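Thiamine diphosphokinase (Bacteroides thetaiotaomicron, PDB 2OMK) probably transfers a pyrophosphate group from ATP to thiamine, yielding the cofactor thiamine diphosphate. Local coordinates at residues Ile181-Leu189 / Leu198-Thr208; Thr105-His113 / Asn139-Met147. The protein carries 1 engineered substitution. All coordinates share one frame; numbering follows the deposited sequence.

In the fold
Contact 2 comes first along the chain and closes before contact 1 opens; their centres are about 22 Å apart. Contact 2 pairs helices 107-117 and 133-148 in the catalytic part. Contact 1 lies in the substrate-binding part, where the end of strand 178-183 meets the loop leading to strand 210-211. A long mixed sheet runs through both parts, and strand 178-183 belongs to it. The two contacts touch directly where F184 packs on V144 and S141 of helix 133-148. They also meet across the dimer: N203 and W205 hydrogen-bond to E145 of the second subunit, so the loop of contact 1 in one copy holds a helix of contact 2 in the other.

Contact 1 (Ile181-Leu189 / Leu198-Thr208); sequences IINFGAKGL and LSDFTNWWQGT
D200 takes two backbone N-H groups of the turn at K187-L189 with its carboxylate: L189 N meets the syn lone pair of D200 OD1 at 2.9 Å, and G188 N comes to the syn side of D200 OD2 at 3.1 Å. At the far end, I181 N gives a nearly straight bond (171°) to G207 O at 2.9 Å, and a water gathers I181 O, W204 O and G207 N. Between these ends the F201 ring has S199 O over one face and G207 CA over the other, while I181 CG2 comes in at its edge; I181 CD1 packs 3.6 Å from L198 CD2.

N183 bridges the corner at F184-G185. With CG anti to its backbone N (chi1 -160°), its OD1 accepts A186 N at 2.8 Å in an Asx motif, its ND2 donates to A186 O, and a weaker bond runs from N183 ND2 to F201 O at 3.3 Å. A leucine here would probably leave A186 N and O and F201 O without these partners, so that the corner could shift.

Loop 198-208 is thus tied to strand 178-183 of the mixed sheet and also faces the dimer interface, where W204 meets W204 of the second subunit. I181 and L189 rest on I219 of strand 216-221, I182 pairs with L226 of strand 224-230, and W204 lies against L137 of helix 133-148.

Contact 2 (Thr105-His113 / Asn139-Met147); sequences TNDQTKAVH and NISLLVEYM
Y146 OH is the polar centre of this helix pair, lying between T109 and Q108 in the plane of its own ring. T109 OG1 stands 2.8 Å from Y146 OH, a hydrogen bond that stays uncertain, since the T109 hydroxyl could turn its proton elsewhere. The end of the Q108 amide reaches the same hydroxyl and also approaches N139 O, but its two ends are probably exchanged in the model, so its bonding stays open. Q108 gets there as an extended chain, its CG anti to the backbone N, which carries the amide straight across the groove.

The tyrosine ring itself is sandwiched. V112 CG2 sits over one face, 3.8 Å from the ring centroid and only 11° off its normal, a good CH-pi contact, with V112 CG1 near Y146 CD1. Over the opposite face lies L142 O, one turn back in the ring's own helix. A chi1 of -52° swings the ring back along that helix, putting it over this carbonyl and sending the hydroxyl toward the start of helix 107-117.

Farther toward that end, L142 CD1 packs against T109, 3.5 Å from T109 OG1, and also meets the amide of N106, the N-cap residue of helix 107-117. N139 lays its CB against the Q108 amide while its ND2 is bound to A128 O.

Helical segments 107-113 and 139-147 run in the same general direction, crossing at -28° with axes 10.6 Å apart at closest approach. Helix 133-148 is the connection of a beta-alpha-beta crossover from strand 122-126 to its parallel neighbour 152-156, where Y146 and L143 pack on V153; I140 and L143 continue onto L226 of strand 224-230.

Contact 1 (Ile181-Leu189 / Leu198-Thr208)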
ATOM      1  N   ILE A 181      12.804   3.179  -0.755  1.00 10.75           N
ATOM      2  CA  ILE A 181      12.736   4.621  -0.604  1.00 10.44           C
ATOM      3  C   ILE A 181      11.674   5.146  -1.563  1.00 10.99           C
ATOM      4  O   ILE A 181      11.732   4.881  -2.767  1.00 10.59           O
ATOM      5  CB  ILE A 181      14.109   5.280  -0.896  1.00 10.60           C
ATOM      6  CG1 ILE A 181      15.151   4.783   0.112  1.00 10.88           C
ATOM      7  CG2 ILE A 181      13.998   6.820  -0.900  1.00 11.06           C
ATOM      8  CD1 ILE A 181      16.572   4.892  -0.363  1.00 14.86           C
ATOM      9  N   ILE A 182      10.695   5.853  -1.015  1.00 11.43           N
ATOM     10  CA  ILE A 182       9.637   6.467  -1.817  1.00 13.27           C
ATOM     11  C   ILE A 182       9.789   7.971  -1.731  1.00 13.06           C
ATOM     12  O   ILE A 182       9.820   8.545  -0.636  1.00 12.05           O
ATOM     13  CB  ILE A 182       8.202   6.077  -1.349  1.00 13.38           C
ATOM     14  CG1 ILE A 182       8.064   4.566  -1.076  1.00 17.20           C
ATOM     15  CG2 ILE A 182       7.157   6.572  -2.378  1.00 14.52           C
ATOM     16  CD1 ILE A 182       8.315   3.664  -2.275  1.00 18.10           C
ATOM     17  N   ASN A 183       9.893   8.606  -2.892  1.00 13.22           N
ATOM     18  CA  ASN A 183      10.176  10.024  -2.951  1.00 15.02           C
ATOM     19  C   ASN A 183       8.920  10.878  -2.864  1.00 14.84           C
ATOM     20  O   ASN A 183       7.913  10.607  -3.520  1.00 15.32           O
ATOM     21  CB  ASN A 183      10.985  10.367  -4.207  1.00 14.97           C
ATOM     22  CG  ASN A 183      11.713  11.698  -4.085  1.00 18.53           C
ATOM     23  OD1 ASN A 183      11.798  12.287  -2.998  1.00 19.46           O
ATOM     24  ND2 ASN A 183      12.255  12.175  -5.197  1.00 19.04           N
ATOM     25  N   PHE A 184       8.985  11.894  -2.013  1.00 15.66           N
ATOM     26  CA  PHE A 184       7.905  12.852  -1.873  1.00 17.15           C
ATOM     27  C   PHE A 184       8.436  14.257  -2.157  1.00 18.39           C
ATOM     28  O   PHE A 184       8.243  15.184  -1.376  1.00 19.19           O
ATOM     29  CB  PHE A 184       7.247  12.727  -0.487  1.00 17.41           C
ATOM     30  CG  PHE A 184       6.364  11.513  -0.350  1.00 17.86           C
ATOM     31  CD1 PHE A 184       6.908  10.267  -0.045  1.00 17.68           C
ATOM     32  CD2 PHE A 184       4.988  11.611  -0.541  1.00 19.12           C
ATOM     33  CE1 PHE A 184       6.100   9.137   0.068  1.00 18.95           C
ATOM     34  CE2 PHE A 184       4.169  10.478  -0.420  1.00 21.21           C
ATOM     35  CZ  PHE A 184       4.728   9.241  -0.115  1.00 19.38           C
ATOM     36  N   GLY A 185       9.128  14.388  -3.285  1.00 19.52           N
ATOM     37  CA  GLY A 185       9.612  15.688  -3.752  1.00 20.86           C
ATOM     38  C   GLY A 185      11.027  16.045  -3.333  1.00 21.41           C
ATOM     39  O   GLY A 185      11.473  17.181  -3.548  1.00 21.84           O
ATOM     40  N   ALA A 186      11.740  15.090  -2.739  1.00 20.80           N
ATOM     41  CA  ALA A 186      13.123  15.326  -2.333  1.00 21.09           C
ATOM     42  C   ALA A 186      14.041  15.394  -3.554  1.00 21.34           C
ATOM     43  O   ALA A 186      13.751  14.811  -4.606  1.00 21.26           O
ATOM     44  CB  ALA A 186      13.594  14.274  -1.349  1.00 21.67           C
ATOM     45  N   LYS A 187      15.132  16.134  -3.410  1.00 21.52           N
ATOM     46  CA  LYS A 187      16.071  16.353  -4.505  1.00 22.26           C
ATOM     47  C   LYS A 187      17.501  16.134  -4.033  1.00 21.41           C
ATOM     48  O   LYS A 187      17.821  16.380  -2.868  1.00 21.54           O
ATOM     49  CB  LYS A 187      15.906  17.764  -5.082  1.00 23.20           C
ATOM     50  CG  LYS A 187      14.669  17.942  -5.952  1.00 26.19           C
ATOM     51  CD  LYS A 187      14.690  19.280  -6.675  1.00 32.35           C
ATOM     52  CE  LYS A 187      13.792  19.262  -7.905  1.00 35.67           C
ATOM     53  NZ  LYS A 187      13.960  20.487  -8.746  1.00 38.57           N
ATOM     54  N   GLY A 188      18.347  15.662  -4.948  1.00 20.28           N
ATOM     55  CA  GLY A 188      19.742  15.367  -4.658  1.00 19.84           C
ATOM     56  C   GLY A 188      19.947  14.091  -3.857  1.00 19.24           C
ATOM     57  O   GLY A 188      20.885  13.999  -3.061  1.00 18.37           O
ATOM     58  N   LEU A 189      19.075  13.106  -4.066  1.00 19.07           N
ATOM     59  CA  LEU A 189      19.143  11.859  -3.300  1.00 19.16           C
ATOM     60  C   LEU A 189      20.444  11.120  -3.559  1.00 19.14           C
ATOM     61  O   LEU A 189      20.786  10.815  -4.706  1.00 19.36           O
ATOM     62  CB  LEU A 189      17.937  10.946  -3.587  1.00 19.50           C
ATOM     63  CG  LEU A 189      16.630  11.258  -2.845  1.00 19.13           C
ATOM     64  CD1 LEU A 189      15.453  10.520  -3.468  1.00 20.62           C
ATOM     65  CD2 LEU A 189      16.713  10.927  -1.349  1.00 20.43           C
ATOM     66  N   LEU A 198      21.334   5.881  -5.375  1.00 15.25           N
ATOM     67  CA  LEU A 198      20.023   6.502  -5.506  1.00 15.29           C
ATOM     68  C   LEU A 198      19.961   7.436  -6.707  1.00 16.47           C
ATOM     69  O   LEU A 198      20.995   7.851  -7.239  1.00 16.72           O
ATOM     70  CB  LEU A 198      19.661   7.267  -4.232  1.00 14.61           C
ATOM     71  CG  LEU A 198      19.714   6.517  -2.898  1.00 13.67           C
ATOM     72  CD1 LEU A 198      19.054   7.363  -1.820  1.00 12.06           C
ATOM     73  CD2 LEU A 198      19.043   5.147  -3.004  1.00 14.53           C
ATOM     74  N   SER A 199      18.738   7.726  -7.135  1.00 17.08           N
ATOM     75  CA  SER A 199      18.442   8.772  -8.106  1.00 17.86           C
ATOM     76  C   SER A 199      17.228   9.542  -7.587  1.00 18.01           C
ATOM     77  O   SER A 199      16.622   9.151  -6.579  1.00 17.79           O
ATOM     78  CB  SER A 199      18.184   8.179  -9.494  1.00 17.37           C
ATOM     79  OG  SER A 199      17.014   7.371  -9.512  1.00 19.12           O
ATOM     80  N   ASP A 200      16.876  10.646  -8.241  1.00 18.33           N
ATOM     81  CA  ASP A 200      15.709  11.420  -7.812  1.00 19.33           C
ATOM     82  C   ASP A 200      14.433  10.763  -8.345  1.00 19.01           C
ATOM     83  O   ASP A 200      13.889  11.163  -9.386  1.00 18.45           O
ATOM     84  CB  ASP A 200      15.831  12.895  -8.229  1.00 20.05           C
ATOM     85  CG  ASP A 200      16.850  13.659  -7.388  1.00 23.90           C
ATOM     86  OD1 ASP A 200      17.483  13.046  -6.498  1.00 24.67           O
ATOM     87  OD2 ASP A 200      17.018  14.877  -7.612  1.00 24.92           O
ATOM     88  N   PHE A 201      13.970   9.746  -7.612  1.00 18.04           N
ATOM     89  CA  PHE A 201      12.932   8.829  -8.090  1.00 18.09           C
ATOM     90  C   PHE A 201      11.668   9.554  -8.516  1.00 18.69           C
ATOM     91  O   PHE A 201      11.169  10.418  -7.789  1.00 20.14           O
ATOM     92  CB  PHE A 201      12.600   7.760  -7.033  1.00 16.86           C
ATOM     93  CG  PHE A 201      13.807   7.035  -6.497  1.00 16.40           C
ATOM     94  CD1 PHE A 201      14.148   7.134  -5.147  1.00 15.70           C
ATOM     95  CD2 PHE A 201      14.612   6.265  -7.344  1.00 15.19           C
ATOM     96  CE1 PHE A 201      15.266   6.465  -4.640  1.00 13.66           C
ATOM     97  CE2 PHE A 201      15.738   5.590  -6.853  1.00 13.46           C
ATOM     98  CZ  PHE A 201      16.066   5.694  -5.494  1.00 15.67           C
ATOM     99  N   THR A 202      11.177   9.195  -9.697  1.00 19.22           N
ATOM    100  CA  THR A 202       9.992   9.811 -10.294  1.00 19.87           C
ATOM    101  C   THR A 202       8.760   8.907 -10.261  1.00 18.84           C
ATOM    102  O   THR A 202       7.653   9.378 -10.512  1.00 19.54           O
ATOM    103  CB  THR A 202      10.246  10.229 -11.760  1.00 20.02           C
ATOM    104  OG1 THR A 202      10.717   9.100 -12.500  1.00 20.52           O
ATOM    105  CG2 THR A 202      11.268  11.371 -11.832  1.00 21.70           C
ATOM    106  N   ASN A 203       8.950   7.614  -9.983  1.00 17.15           N
ATOM    107  CA  ASN A 203       7.821   6.704  -9.749  1.00 14.98           C
ATOM    108  C   ASN A 203       8.133   5.730  -8.599  1.00 14.17           C
ATOM    109  O   ASN A 203       9.305   5.474  -8.299  1.00 13.25           O
ATOM    110  CB  ASN A 203       7.425   5.959 -11.028  1.00 15.36           C
ATOM    111  CG  ASN A 203       5.969   5.486 -11.012  1.00 14.24           C
ATOM    112  OD1 ASN A 203       5.198   5.825 -10.105  1.00 13.09           O
ATOM    113  ND2 ASN A 203       5.589   4.705 -12.023  1.00 14.73           N
ATOM    114  N   TRP A 204       7.093   5.198  -7.959  1.00 13.14           N
ATOM    115  CA  TRP A 204       7.264   4.532  -6.658  1.00 12.37           C
ATOM    116  C   TRP A 204       8.174   3.309  -6.681  1.00 12.44           C
ATOM    117  O   TRP A 204       8.926   3.076  -5.729  1.00 12.89           O
ATOM    118  CB  TRP A 204       5.917   4.140  -6.030  1.00 11.97           C
ATOM    119  CG  TRP A 204       4.847   5.209  -6.045  1.00 11.73           C
ATOM    120  CD1 TRP A 204       5.016   6.560  -6.186  1.00 12.39           C
ATOM    121  CD2 TRP A 204       3.447   4.993  -5.870  1.00 11.27           C
ATOM    122  NE1 TRP A 204       3.791   7.199  -6.131  1.00 13.50           N
ATOM    123  CE2 TRP A 204       2.812   6.256  -5.943  1.00 12.36           C
ATOM    124  CE3 TRP A 204       2.661   3.846  -5.665  1.00 10.91           C
ATOM    125  CZ2 TRP A 204       1.428   6.407  -5.812  1.00 11.90           C
ATOM    126  CZ3 TRP A 204       1.278   3.996  -5.548  1.00 12.33           C
ATOM    127  CH2 TRP A 204       0.680   5.270  -5.611  1.00 12.81           C
ATOM    128  N   TRP A 205       8.089   2.524  -7.755  1.00 12.53           N
ATOM    129  CA  TRP A 205       8.842   1.276  -7.856  1.00 12.42           C
ATOM    130  C   TRP A 205      10.359   1.484  -7.882  1.00 12.53           C
ATOM    131  O   TRP A 205      11.120   0.622  -7.422  1.00 11.84           O
ATOM    132  CB  TRP A 205       8.402   0.495  -9.098  1.00 13.76           C
ATOM    133  CG  TRP A 205       8.753   1.160 -10.393  1.00 14.78           C
ATOM    134  CD1 TRP A 205       7.991   2.049 -11.097  1.00 16.15           C
ATOM    135  CD2 TRP A 205       9.962   0.980 -11.147  1.00 16.42           C
ATOM    136  NE1 TRP A 205       8.655   2.436 -12.248  1.00 16.85           N
ATOM    137  CE2 TRP A 205       9.860   1.790 -12.303  1.00 16.43           C
ATOM    138  CE3 TRP A 205      11.112   0.207 -10.963  1.00 15.82           C
ATOM    139  CZ2 TRP A 205      10.873   1.852 -13.266  1.00 17.52           C
ATOM    140  CZ3 TRP A 205      12.126   0.275 -11.921  1.00 17.88           C
ATOM    141  CH2 TRP A 205      11.994   1.088 -13.057  1.00 16.64           C
ATOM    142  N   GLN A 206      10.790   2.624  -8.424  1.00 12.62           N
ATOM    143  CA  GLN A 206      12.208   2.850  -8.755  1.00 13.29           C
ATOM    144  C   GLN A 206      13.143   2.728  -7.562  1.00 12.38           C
ATOM    145  O   GLN A 206      14.224   2.158  -7.679  1.00 12.35           O
ATOM    146  CB  GLN A 206      12.407   4.207  -9.428  1.00 13.20           C
ATOM    147  CG  GLN A 206      11.770   4.304 -10.815  1.00 15.27           C
ATOM    148  CD  GLN A 206      11.608   5.733 -11.303  1.00 19.23           C
ATOM    149  OE1 GLN A 206      11.010   5.971 -12.358  1.00 22.68           O
ATOM    150  NE2 GLN A 206      12.120   6.691 -10.538  1.00 16.42           N
ATOM    151  N   GLY A 207      12.718   3.269  -6.422  1.00 11.68           N
ATOM    152  CA  GLY A 207      13.519   3.233  -5.205  1.00 10.67           C
ATOM    153  C   GLY A 207      13.242   2.059  -4.289  1.00 10.33           C
ATOM    154  O   GLY A 207      13.824   1.979  -3.211  1.00  9.37           O
ATOM    155  N   THR A 208      12.373   1.137  -4.705  1.00 10.06           N
ATOM    156  CA  THR A 208      12.076  -0.015  -3.856  1.00 10.19           C
ATOM    157  C   THR A 208      13.143  -1.098  -3.971  1.00 11.13           C
ATOM    158  O   THR A 208      13.885  -1.164  -4.967  1.00 10.86           O
ATOM    159  CB  THR A 208      10.687  -0.673  -4.154  1.00 10.63           C
ATOM    160  OG1 THR A 208      10.664  -1.175  -5.498  1.00 10.73           O
ATOM    161  CG2 THR A 208       9.538   0.315  -3.939  1.00 10.41           C
TER
HETATM  162  O   HOH W   1      10.725   5.049  -5.252  1.00 10.85           O
HETATM  163  O   HOH W   2      19.908  11.541  -7.179  1.00 24.35           O
HETATM  164  O   HOH W   3      23.010   9.245  -6.066  1.00 27.04           O

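Contact 2 (Thr105-His113 / Asn139-Met147)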
ATOM      1  N   THR A 105     -12.187  13.945   7.970  1.00 18.86           N
ATOM      2  CA  THR A 105     -12.885  12.655   7.927  1.00 19.71           C
ATOM      3  C   THR A 105     -12.002  11.408   8.120  1.00 18.40           C
ATOM      4  O   THR A 105     -12.527  10.322   8.380  1.00 18.85           O
ATOM      5  CB  THR A 105     -13.730  12.502   6.642  1.00 19.73           C
ATOM      6  OG1 THR A 105     -12.877  12.594   5.494  1.00 21.79           O
ATOM      7  CG2 THR A 105     -14.803  13.595   6.577  1.00 21.74           C
ATOM      8  N   ASN A 106     -10.682  11.561   8.013  1.00 16.49           N
ATOM      9  CA  ASN A 106      -9.759  10.430   8.173  1.00 15.81           C
ATOM     10  C   ASN A 106      -9.443  10.194   9.649  1.00 14.82           C
ATOM     11  O   ASN A 106      -8.835  11.048  10.291  1.00 14.01           O
ATOM     12  CB  ASN A 106      -8.467  10.683   7.371  1.00 15.94           C
ATOM     13  CG  ASN A 106      -7.568   9.462   7.290  1.00 17.62           C
ATOM     14  OD1 ASN A 106      -7.196   9.009   6.206  1.00 20.55           O
ATOM     15  ND2 ASN A 106      -7.210   8.926   8.434  1.00 17.85           N
ATOM     16  N   ASP A 107      -9.859   9.047  10.189  1.00 14.49           N
ATOM     17  CA  ASP A 107      -9.724   8.796  11.632  1.00 14.27           C
ATOM     18  C   ASP A 107      -8.262   8.684  12.058  1.00 12.76           C
ATOM     19  O   ASP A 107      -7.910   9.062  13.169  1.00 11.91           O
ATOM     20  CB  ASP A 107     -10.463   7.524  12.059  1.00 15.17           C
ATOM     21  CG  ASP A 107     -11.979   7.647  11.974  1.00 18.26           C
ATOM     22  OD1 ASP A 107     -12.523   8.780  12.025  1.00 20.82           O
ATOM     23  OD2 ASP A 107     -12.632   6.581  11.882  1.00 20.73           O
ATOM     24  N   GLN A 108      -7.409   8.140  11.195  1.00 11.78           N
ATOM     25  CA  GLN A 108      -5.975   8.095  11.514  1.00 11.05           C
ATOM     26  C   GLN A 108      -5.440   9.512  11.782  1.00 10.69           C
ATOM     27  O   GLN A 108      -4.748   9.753  12.775  1.00  9.74           O
ATOM     28  CB  GLN A 108      -5.177   7.412  10.391  1.00 11.43           C
ATOM     29  CG  GLN A 108      -3.686   7.326  10.691  1.00 10.93           C
ATOM     30  CD  GLN A 108      -2.864   6.919   9.493  1.00 10.46           C
ATOM     31  OE1 GLN A 108      -2.452   7.764   8.685  1.00 13.63           O
ATOM     32  NE2 GLN A 108      -2.596   5.629   9.379  1.00  5.69           N
ATOM     33  N   THR A 109      -5.799  10.447  10.909  1.00 10.77           N
ATOM     34  CA  THR A 109      -5.393  11.844  11.042  1.00 10.46           C
ATOM     35  C   THR A 109      -5.984  12.484  12.309  1.00 10.79           C
ATOM     36  O   THR A 109      -5.272  13.148  13.068  1.00 10.17           O
ATOM     37  CB  THR A 109      -5.778  12.624   9.775  1.00 11.09           C
ATOM     38  OG1 THR A 109      -5.028  12.099   8.670  1.00 10.44           O
ATOM     39  CG2 THR A 109      -5.480  14.112   9.920  1.00 10.60           C
ATOM     40  N   LYS A 110      -7.275  12.258  12.546  1.00 10.63           N
ATOM     41  CA  LYS A 110      -7.919  12.724  13.784  1.00 11.30           C
ATOM     42  C   LYS A 110      -7.240  12.199  15.047  1.00 10.56           C
ATOM     43  O   LYS A 110      -7.076  12.936  16.022  1.00  9.42           O
ATOM     44  CB  LYS A 110      -9.401  12.371  13.781  1.00 12.33           C
ATOM     45  CG  LYS A 110     -10.165  13.101  12.687  1.00 15.94           C
ATOM     46  CD  LYS A 110     -11.620  13.290  13.039  1.00 22.07           C
ATOM     47  CE  LYS A 110     -12.482  12.208  12.445  1.00 23.36           C
ATOM     48  NZ  LYS A 110     -13.888  12.684  12.420  1.00 24.35           N
ATOM     49  N   ALA A 111      -6.849  10.924  15.024  1.00  9.76           N
ATOM     50  CA  ALA A 111      -6.115  10.312  16.138  1.00  9.81           C
ATOM     51  C   ALA A 111      -4.778  11.004  16.385  1.00 10.68           C
ATOM     52  O   ALA A 111      -4.413  11.273  17.532  1.00 10.36           O
ATOM     53  CB  ALA A 111      -5.888   8.834  15.875  1.00  9.36           C
ATOM     54  N   VAL A 112      -4.041  11.284  15.311  1.00  9.84           N
ATOM     55  CA  VAL A 112      -2.753  11.987  15.438  1.00 10.39           C
ATOM     56  C   VAL A 112      -2.964  13.381  16.020  1.00 10.37           C
ATOM     57  O   VAL A 112      -2.256  13.796  16.948  1.00 10.74           O
ATOM     58  CB  VAL A 112      -1.997  12.056  14.085  1.00  9.72           C
ATOM     59  CG1 VAL A 112      -0.734  12.932  14.193  1.00 10.97           C
ATOM     60  CG2 VAL A 112      -1.609  10.650  13.634  1.00 10.41           C
ATOM     61  N   HIS A 113      -3.964  14.082  15.500  1.00 11.33           N
ATOM     62  CA  HIS A 113      -4.266  15.438  15.952  1.00 13.05           C
ATOM     63  C   HIS A 113      -4.708  15.463  17.421  1.00 13.40           C
ATOM     64  O   HIS A 113      -4.286  16.335  18.185  1.00 13.84           O
ATOM     65  CB  HIS A 113      -5.314  16.069  15.030  1.00 13.84           C
ATOM     66  CG  HIS A 113      -4.803  16.360  13.655  1.00 16.84           C
ATOM     67  ND1 HIS A 113      -5.574  16.969  12.688  1.00 20.03           N
ATOM     68  CD2 HIS A 113      -3.592  16.142  13.088  1.00 19.35           C
ATOM     69  CE1 HIS A 113      -4.861  17.112  11.585  1.00 20.29           C
ATOM     70  NE2 HIS A 113      -3.656  16.615  11.799  1.00 21.51           N
ATOM     71  N   ASN A 139      -3.326   6.309   3.968  1.00  8.45           N
ATOM     72  CA  ASN A 139      -2.767   6.197   5.312  1.00  8.94           C
ATOM     73  C   ASN A 139      -1.245   6.305   5.347  1.00  8.16           C
ATOM     74  O   ASN A 139      -0.693   6.955   6.231  1.00  8.19           O
ATOM     75  CB  ASN A 139      -3.213   4.896   5.989  1.00  8.68           C
ATOM     76  CG  ASN A 139      -4.686   4.910   6.403  1.00 11.57           C
ATOM     77  OD1 ASN A 139      -5.366   5.935   6.322  1.00 11.19           O
ATOM     78  ND2 ASN A 139      -5.178   3.758   6.844  1.00 13.96           N
ATOM     79  N   ILE A 140      -0.581   5.656   4.396  1.00  7.49           N
ATOM     80  CA  ILE A 140       0.879   5.674   4.313  1.00  8.48           C
ATOM     81  C   ILE A 140       1.375   7.076   3.973  1.00  8.24           C
ATOM     82  O   ILE A 140       2.274   7.606   4.634  1.00  7.99           O
ATOM     83  CB  ILE A 140       1.415   4.640   3.290  1.00  7.96           C
ATOM     84  CG1 ILE A 140       1.245   3.211   3.825  1.00  9.61           C
ATOM     85  CG2 ILE A 140       2.897   4.881   2.993  1.00  9.32           C
ATOM     86  CD1 ILE A 140       1.459   2.119   2.735  1.00 10.21           C
ATOM     87  N   SER A 141       0.764   7.684   2.961  1.00  8.71           N
ATOM     88  CA  SER A 141       1.197   8.998   2.492  1.00  8.87           C
ATOM     89  C   SER A 141       1.034  10.090   3.556  1.00  8.78           C
ATOM     90  O   SER A 141       1.766  11.084   3.554  1.00  9.45           O
ATOM     91  CB  SER A 141       0.455   9.369   1.212  1.00  9.69           C
ATOM     92  OG  SER A 141      -0.862   9.814   1.481  1.00  9.05           O
ATOM     93  N   LEU A 142       0.084   9.892   4.462  1.00  8.49           N
ATOM     94  CA  LEU A 142      -0.189  10.865   5.527  1.00  8.59           C
ATOM     95  C   LEU A 142       0.956  11.031   6.515  1.00  9.19           C
ATOM     96  O   LEU A 142       1.072  12.074   7.180  1.00  8.42           O
ATOM     97  CB  LEU A 142      -1.498  10.515   6.248  1.00  9.31           C
ATOM     98  CG  LEU A 142      -2.752  10.938   5.468  1.00  8.78           C
ATOM     99  CD1 LEU A 142      -3.991  10.165   5.963  1.00  7.67           C
ATOM    100  CD2 LEU A 142      -2.978  12.444   5.565  1.00 11.39           C
ATOM    101  N   LEU A 143       1.812  10.013   6.603  1.00  8.55           N
ATOM    102  CA  LEU A 143       2.992  10.067   7.473  1.00  8.20           C
ATOM    103  C   LEU A 143       3.847  11.308   7.214  1.00  8.89           C
ATOM    104  O   LEU A 143       4.376  11.910   8.144  1.00  8.13           O
ATOM    105  CB  LEU A 143       3.844   8.807   7.309  1.00  8.54           C
ATOM    106  CG  LEU A 143       3.274   7.529   7.940  1.00  7.79           C
ATOM    107  CD1 LEU A 143       4.090   6.316   7.495  1.00  7.61           C
ATOM    108  CD2 LEU A 143       3.262   7.619   9.465  1.00 10.71           C
ATOM    109  N   VAL A 144       3.955  11.688   5.948  1.00  9.29           N
ATOM    110  CA  VAL A 144       4.674  12.904   5.564  1.00 10.87           C
ATOM    111  C   VAL A 144       4.041  14.147   6.203  1.00 10.02           C
ATOM    112  O   VAL A 144       4.759  14.989   6.754  1.00 10.09           O
ATOM    113  CB  VAL A 144       4.783  13.044   4.021  1.00 10.83           C
ATOM    114  CG1 VAL A 144       5.438  14.362   3.640  1.00 14.80           C
ATOM    115  CG2 VAL A 144       5.587  11.875   3.439  1.00 13.49           C
ATOM    116  N   GLU A 145       2.711  14.251   6.157  1.00 10.30           N
ATOM    117  CA  GLU A 145       2.012  15.374   6.804  1.00 10.14           C
ATOM    118  C   GLU A 145       2.238  15.401   8.319  1.00 10.76           C
ATOM    119  O   GLU A 145       2.482  16.470   8.905  1.00 10.67           O
ATOM    120  CB  GLU A 145       0.499  15.369   6.507  1.00 11.24           C
ATOM    121  CG  GLU A 145       0.091  15.078   5.046  1.00 11.35           C
ATOM    122  CD  GLU A 145       0.608  16.094   4.036  1.00 14.34           C
ATOM    123  OE1 GLU A 145       1.112  17.164   4.442  1.00 15.68           O
ATOM    124  OE2 GLU A 145       0.495  15.827   2.819  1.00 12.77           O
ATOM    125  N   TYR A 146       2.145  14.236   8.962  1.00  9.71           N
ATOM    126  CA  TYR A 146       2.314  14.187  10.419  1.00  9.57           C
ATOM    127  C   TYR A 146       3.712  14.638  10.842  1.00 10.47           C
ATOM    128  O   TYR A 146       3.868  15.375  11.834  1.00 10.86           O
ATOM    129  CB  TYR A 146       2.022  12.786  10.969  1.00  9.06           C
ATOM    130  CG  TYR A 146       0.698  12.195  10.541  1.00  8.67           C
ATOM    131  CD1 TYR A 146      -0.418  13.006  10.272  1.00  7.12           C
ATOM    132  CD2 TYR A 146       0.559  10.816  10.417  1.00  8.58           C
ATOM    133  CE1 TYR A 146      -1.640  12.435   9.868  1.00  9.19           C
ATOM    134  CE2 TYR A 146      -0.640  10.240  10.026  1.00  8.00           C
ATOM    135  CZ  TYR A 146      -1.731  11.043   9.757  1.00  8.63           C
ATOM    136  OH  TYR A 146      -2.905  10.450   9.375  1.00  9.36           O
ATOM    137  N   MET A 147       4.721  14.219  10.086  0.50 10.09           N
ATOM    138  CA  MET A 147       6.095  14.618  10.359  0.50 10.76           C
ATOM    139  C   MET A 147       6.232  16.134  10.236  0.50 11.67           C
ATOM    140  O   MET A 147       6.784  16.786  11.116  0.50 11.47           O
ATOM    141  CB  MET A 147       7.048  13.919   9.397  0.50 10.74           C
ATOM    142  CG  MET A 147       8.508  14.273   9.597  0.50 10.82           C
ATOM    143  SD  MET A 147       9.505  13.634   8.246  0.50 10.29           S
ATOM    144  CE  MET A 147       8.668  14.337   6.828  0.50 10.41           C
TER